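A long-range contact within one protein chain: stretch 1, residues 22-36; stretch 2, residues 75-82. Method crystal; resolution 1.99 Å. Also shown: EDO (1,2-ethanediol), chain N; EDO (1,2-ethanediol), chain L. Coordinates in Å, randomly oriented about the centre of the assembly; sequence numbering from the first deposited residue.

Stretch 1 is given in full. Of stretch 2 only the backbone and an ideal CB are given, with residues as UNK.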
# COMPACT_ATOMS: atom_id res chain seq x y z
N ASP A 22 -6.31 -1.86 -16.56
CA ASP A 22 -5.05 -1.15 -16.79
C ASP A 22 -4.45 -0.64 -15.48
O ASP A 22 -4.88 0.36 -14.93
CB ASP A 22 -5.32 -0.02 -17.80
CG ASP A 22 -4.04 0.75 -18.29
OD1 ASP A 22 -3.03 0.87 -17.59
OD2 ASP A 22 -4.12 1.32 -19.40
N THR A 23 -3.44 -1.34 -15.00
CA THR A 23 -2.95 -1.13 -13.66
C THR A 23 -2.58 0.34 -13.40
O THR A 23 -3.02 0.94 -12.41
CB THR A 23 -1.74 -2.06 -13.35
OG1 THR A 23 -2.11 -3.43 -13.53
CG2 THR A 23 -1.27 -1.87 -11.91
N ALA A 24 -1.76 0.90 -14.26
CA ALA A 24 -1.33 2.26 -14.07
C ALA A 24 -2.49 3.27 -14.12
O ALA A 24 -2.52 4.21 -13.32
CB ALA A 24 -0.28 2.61 -15.07
N PHE A 25 -3.45 3.05 -15.01
CA PHE A 25 -4.64 3.87 -15.10
C PHE A 25 -5.46 3.78 -13.80
O PHE A 25 -5.91 4.80 -13.24
CB PHE A 25 -5.51 3.47 -16.32
CG PHE A 25 -6.84 4.17 -16.34
CD1 PHE A 25 -6.92 5.49 -16.76
CD2 PHE A 25 -7.97 3.55 -15.85
CE1 PHE A 25 -8.13 6.15 -16.74
CE2 PHE A 25 -9.18 4.21 -15.80
CZ PHE A 25 -9.26 5.52 -16.23
N ASN A 26 -5.65 2.56 -13.33
CA ASN A 26 -6.46 2.28 -12.15
C ASN A 26 -5.91 2.94 -10.90
O ASN A 26 -6.67 3.45 -10.03
CB ASN A 26 -6.57 0.78 -11.90
CG ASN A 26 -7.50 0.05 -12.90
OD1 ASN A 26 -8.25 0.65 -13.70
ND2 ASN A 26 -7.41 -1.31 -12.88
N ILE A 27 -4.58 2.89 -10.76
CA ILE A 27 -3.94 3.44 -9.60
C ILE A 27 -4.02 4.97 -9.69
O ILE A 27 -4.26 5.65 -8.67
CB ILE A 27 -2.55 2.82 -9.40
CG1 ILE A 27 -2.71 1.35 -8.99
CG2 ILE A 27 -1.73 3.52 -8.31
CD1 ILE A 27 -1.40 0.63 -8.93
N ALA A 28 -3.84 5.51 -10.91
CA ALA A 28 -4.00 6.97 -11.14
C ALA A 28 -5.43 7.44 -10.74
O ALA A 28 -5.63 8.51 -10.12
CB ALA A 28 -3.69 7.30 -12.59
N LEU A 29 -6.42 6.62 -11.09
CA LEU A 29 -7.80 6.95 -10.82
C LEU A 29 -8.04 6.96 -9.32
O LEU A 29 -8.73 7.85 -8.82
CB LEU A 29 -8.74 5.99 -11.57
CG LEU A 29 -10.25 6.27 -11.49
CD1 LEU A 29 -10.94 5.81 -12.69
CD2 LEU A 29 -10.93 5.66 -10.24
N GLU A 30 -7.45 6.00 -8.60
CA GLU A 30 -7.59 5.94 -7.14
C GLU A 30 -6.95 7.16 -6.50
O GLU A 30 -7.54 7.78 -5.58
CB GLU A 30 -6.99 4.64 -6.58
CG GLU A 30 -7.15 4.46 -5.06
CD GLU A 30 -6.33 3.32 -4.54
OE1 GLU A 30 -5.13 3.28 -4.86
OE2 GLU A 30 -6.90 2.45 -3.82
N GLU A 31 -5.75 7.52 -6.95
CA GLU A 31 -5.09 8.70 -6.41
C GLU A 31 -5.89 9.99 -6.67
O GLU A 31 -5.95 10.93 -5.81
CB GLU A 31 -3.69 8.87 -6.99
CG GLU A 31 -2.89 9.95 -6.27
CD GLU A 31 -1.51 10.20 -6.88
OE1 GLU A 31 -1.37 10.39 -8.11
OE2 GLU A 31 -0.57 10.23 -6.09
N TYR A 32 -6.48 10.05 -7.86
CA TYR A 32 -7.32 11.19 -8.22
C TYR A 32 -8.53 11.34 -7.28
O TYR A 32 -8.83 12.43 -6.81
CB TYR A 32 -7.78 11.07 -9.66
CG TYR A 32 -8.35 12.36 -10.18
CD1 TYR A 32 -7.51 13.39 -10.61
CD2 TYR A 32 -9.72 12.57 -10.23
CE1 TYR A 32 -8.01 14.62 -11.07
CE2 TYR A 32 -10.25 13.80 -10.70
CZ TYR A 32 -9.38 14.83 -11.12
OH TYR A 32 -9.90 16.01 -11.58
N ALA A 33 -9.21 10.23 -6.97
CA ALA A 33 -10.27 10.26 -6.01
C ALA A 33 -9.74 10.71 -4.62
O ALA A 33 -10.33 11.60 -3.99
CB ALA A 33 -10.98 8.89 -5.97
N PHE A 34 -8.64 10.11 -4.16
CA PHE A 34 -8.06 10.43 -2.85
C PHE A 34 -7.68 11.90 -2.75
O PHE A 34 -8.08 12.62 -1.81
CB PHE A 34 -6.83 9.57 -2.67
CG PHE A 34 -6.14 9.70 -1.33
CD1 PHE A 34 -6.85 9.99 -0.15
CD2 PHE A 34 -4.77 9.38 -1.24
CE1 PHE A 34 -6.20 10.03 1.10
CE2 PHE A 34 -4.12 9.42 -0.00
CZ PHE A 34 -4.84 9.75 1.17
N LYS A 35 -6.95 12.39 -3.75
CA LYS A 35 -6.31 13.74 -3.66
C LYS A 35 -7.01 14.90 -4.35
O LYS A 35 -6.81 16.05 -4.00
CB LYS A 35 -4.86 13.65 -4.15
CG LYS A 35 -4.02 12.71 -3.35
CD LYS A 35 -2.57 12.65 -3.89
CE LYS A 35 -1.69 11.74 -3.00
NZ LYS A 35 -0.29 11.54 -3.60
N HIS A 36 -7.86 14.58 -5.29
CA HIS A 36 -8.45 15.59 -6.18
C HIS A 36 -9.96 15.76 -6.05
O HIS A 36 -10.45 16.81 -6.40
CB HIS A 36 -8.14 15.22 -7.64
CG HIS A 36 -6.71 15.41 -8.01
ND1 HIS A 36 -6.27 16.51 -8.71
CD2 HIS A 36 -5.63 14.62 -7.82
CE1 HIS A 36 -4.97 16.40 -8.91
NE2 HIS A 36 -4.56 15.26 -8.40
N UNK A 75 4.03 -9.16 -16.78
CA UNK A 75 3.47 -8.68 -15.50
C UNK A 75 3.81 -7.19 -15.38
O UNK A 75 4.98 -6.82 -15.55
CB UNK A 75 4.02 -9.47 -14.31
N UNK A 76 2.81 -6.33 -15.12
CA UNK A 76 3.07 -4.89 -14.83
C UNK A 76 3.79 -4.74 -13.48
O UNK A 76 3.56 -5.53 -12.59
CB UNK A 76 1.76 -4.10 -14.81
N UNK A 77 4.67 -3.75 -13.36
CA UNK A 77 5.27 -3.34 -12.10
C UNK A 77 4.92 -1.86 -11.85
O UNK A 77 5.41 -0.96 -12.59
CB UNK A 77 6.78 -3.56 -12.12
N UNK A 78 4.14 -1.61 -10.78
CA UNK A 78 3.73 -0.24 -10.42
C UNK A 78 3.89 0.02 -8.92
O UNK A 78 3.56 -0.83 -8.10
CB UNK A 78 2.28 0.00 -10.83
N UNK A 79 4.44 1.16 -8.58
CA UNK A 79 4.60 1.58 -7.19
C UNK A 79 3.32 2.25 -6.74
O UNK A 79 2.84 3.16 -7.39
CB UNK A 79 5.80 2.52 -7.02
N UNK A 80 2.77 1.80 -5.62
CA UNK A 80 1.60 2.44 -5.03
C UNK A 80 1.96 3.53 -4.03
O UNK A 80 3.17 3.84 -3.72
CB UNK A 80 0.73 1.39 -4.34
N UNK A 81 0.91 4.22 -3.56
CA UNK A 81 1.14 5.39 -2.68
C UNK A 81 1.01 5.10 -1.20
O UNK A 81 1.06 6.01 -0.41
CB UNK A 81 0.16 6.51 -3.04
N UNK A 82 0.83 3.84 -0.80
CA UNK A 82 0.98 3.44 0.59
C UNK A 82 2.27 2.59 0.80
O UNK A 82 2.83 2.03 -0.14
CB UNK A 82 -0.26 2.66 1.03
C1 EDO N . -1.60 14.58 -8.33
O1 EDO N . -2.29 14.09 -7.18
C2 EDO N . -1.18 13.36 -9.14
O2 EDO N . -0.06 12.71 -8.54
C1 EDO L . -2.58 -0.72 -5.21
O1 EDO L . -2.86 -1.90 -4.49
C2 EDO L . -3.33 0.37 -4.49
O2 EDO L . -3.41 1.53 -5.29

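Strand 76-79 runs nearly parallel to the helix of stretch 1, their axes 20° apart in direction and 9.3 Å apart at closest approach. Alternation along the strand decides which side chains can meet the helix.

Position 75 has nothing of the helix within 5.5 Å of its ideal CB, so this contact sets no preference. It is Ile-75, which takes no part.

At position 76 the CA-to-CB bond points toward the first turn of the helix, and the ideal CB lies 4.1 Å from Thr-23 OG1. Small, polar or flexible chains would all fit beside a hydroxyl. The residue is Glu-76, whose CG packs 3.8 Å from Thr-23 OG1; its carboxylate makes no hydrogen bond to the helix.

Position 77, with phi/psi of -121/115, turns its CB away, and the helix offers it nothing. It is Val-77, whose beta branching suits such extended angles.

Position 78 is the centre of the strand's contact. Its ideal CB points toward the helix and sits 4.2 Å from both Thr-23 CG2 and Ile-27 CD1. Two nearby apolar groups ask for a compact aliphatic chain: valine, isoleucine, perhaps alanine with looser packing. Val-78 answers with both branches: CG2 lies 3.8 Å from Thr-23 CG2, while CG1 lies 3.7 Å from Ile-27 CD1.

Position 79 points away again, leaving the choice to other surroundings. Arg-79 finds its hydrogen bonds elsewhere in the structure.

Beyond the strand, position 80 directs its CB sideways, 5.1 Å from Ile-27 CD1. Many chains could start here, including long polar ones that leave the helix. Arg-80 does so: its end leads away, and NE makes a weak hydrogen bond, 3.1 Å long, to OG of the residue at 82.

Position 81 points toward the helix across a longer gap, its ideal CB 4.9 Å from Glu-31 OE2 and 5.1 Å from Lys-35 NZ. Lys-35 NZ and Glu-31 OE2 already pair in a salt bridge at 2.8 Å, so no charge is required; a polar chain is conceivable, but a long aliphatic one could also reach the Phe-34 ring. Ile-81, chi1 p and chi2 t, covers more of this contact than any other residue. Its CD1 meets the ring edge 3.8 Å from Phe-34 CD2 and lies 4.1 Å from Lys-35 CE, while CG2 rests 3.8 Å from Glu-31 OE2.

Position 82 is out of reach, so the helix sets no preference; Ser-82 accepts the weak bond from Arg-80.

Stretch 2 (75-82) IEVVRRIS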
# COMPACT_ATOMS: atom_id res chain seq x y z
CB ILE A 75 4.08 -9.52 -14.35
CG1 ILE A 75 3.66 -11.00 -14.51
CG2 ILE A 75 3.67 -9.01 -12.94
CD1 ILE A 75 4.34 -11.95 -13.56
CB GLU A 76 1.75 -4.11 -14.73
CG GLU A 76 0.73 -4.24 -15.88
CD GLU A 76 1.23 -3.69 -17.18
OE1 GLU A 76 2.19 -2.93 -17.17
OE2 GLU A 76 0.66 -4.02 -18.23
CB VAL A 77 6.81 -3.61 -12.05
CG1 VAL A 77 7.44 -3.11 -10.79
CG2 VAL A 77 7.10 -5.09 -12.24
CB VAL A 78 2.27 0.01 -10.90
CG1 VAL A 78 1.79 1.43 -10.59
CG2 VAL A 78 2.13 -0.28 -12.42
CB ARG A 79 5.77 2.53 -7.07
CG ARG A 79 6.11 2.99 -5.68
CD ARG A 79 7.09 4.11 -5.74
NE ARG A 79 8.43 3.79 -6.26
CZ ARG A 79 9.38 3.11 -5.62
NH1 ARG A 79 9.15 2.54 -4.44
NH2 ARG A 79 10.58 2.97 -6.18
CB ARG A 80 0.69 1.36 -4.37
CG ARG A 80 1.30 0.64 -3.18
CD ARG A 80 0.28 -0.26 -2.42
NE ARG A 80 1.04 -0.77 -1.27
CZ ARG A 80 1.85 -1.84 -1.28
NH1 ARG A 80 1.96 -2.59 -2.36
NH2 ARG A 80 2.58 -2.12 -0.19
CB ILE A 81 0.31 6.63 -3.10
CG1 ILE A 81 -1.18 6.44 -2.82
CG2 ILE A 81 0.57 6.94 -4.58
CD1 ILE A 81 -2.04 7.64 -3.15
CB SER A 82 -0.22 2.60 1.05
OG SER A 82 -0.46 1.51 0.17
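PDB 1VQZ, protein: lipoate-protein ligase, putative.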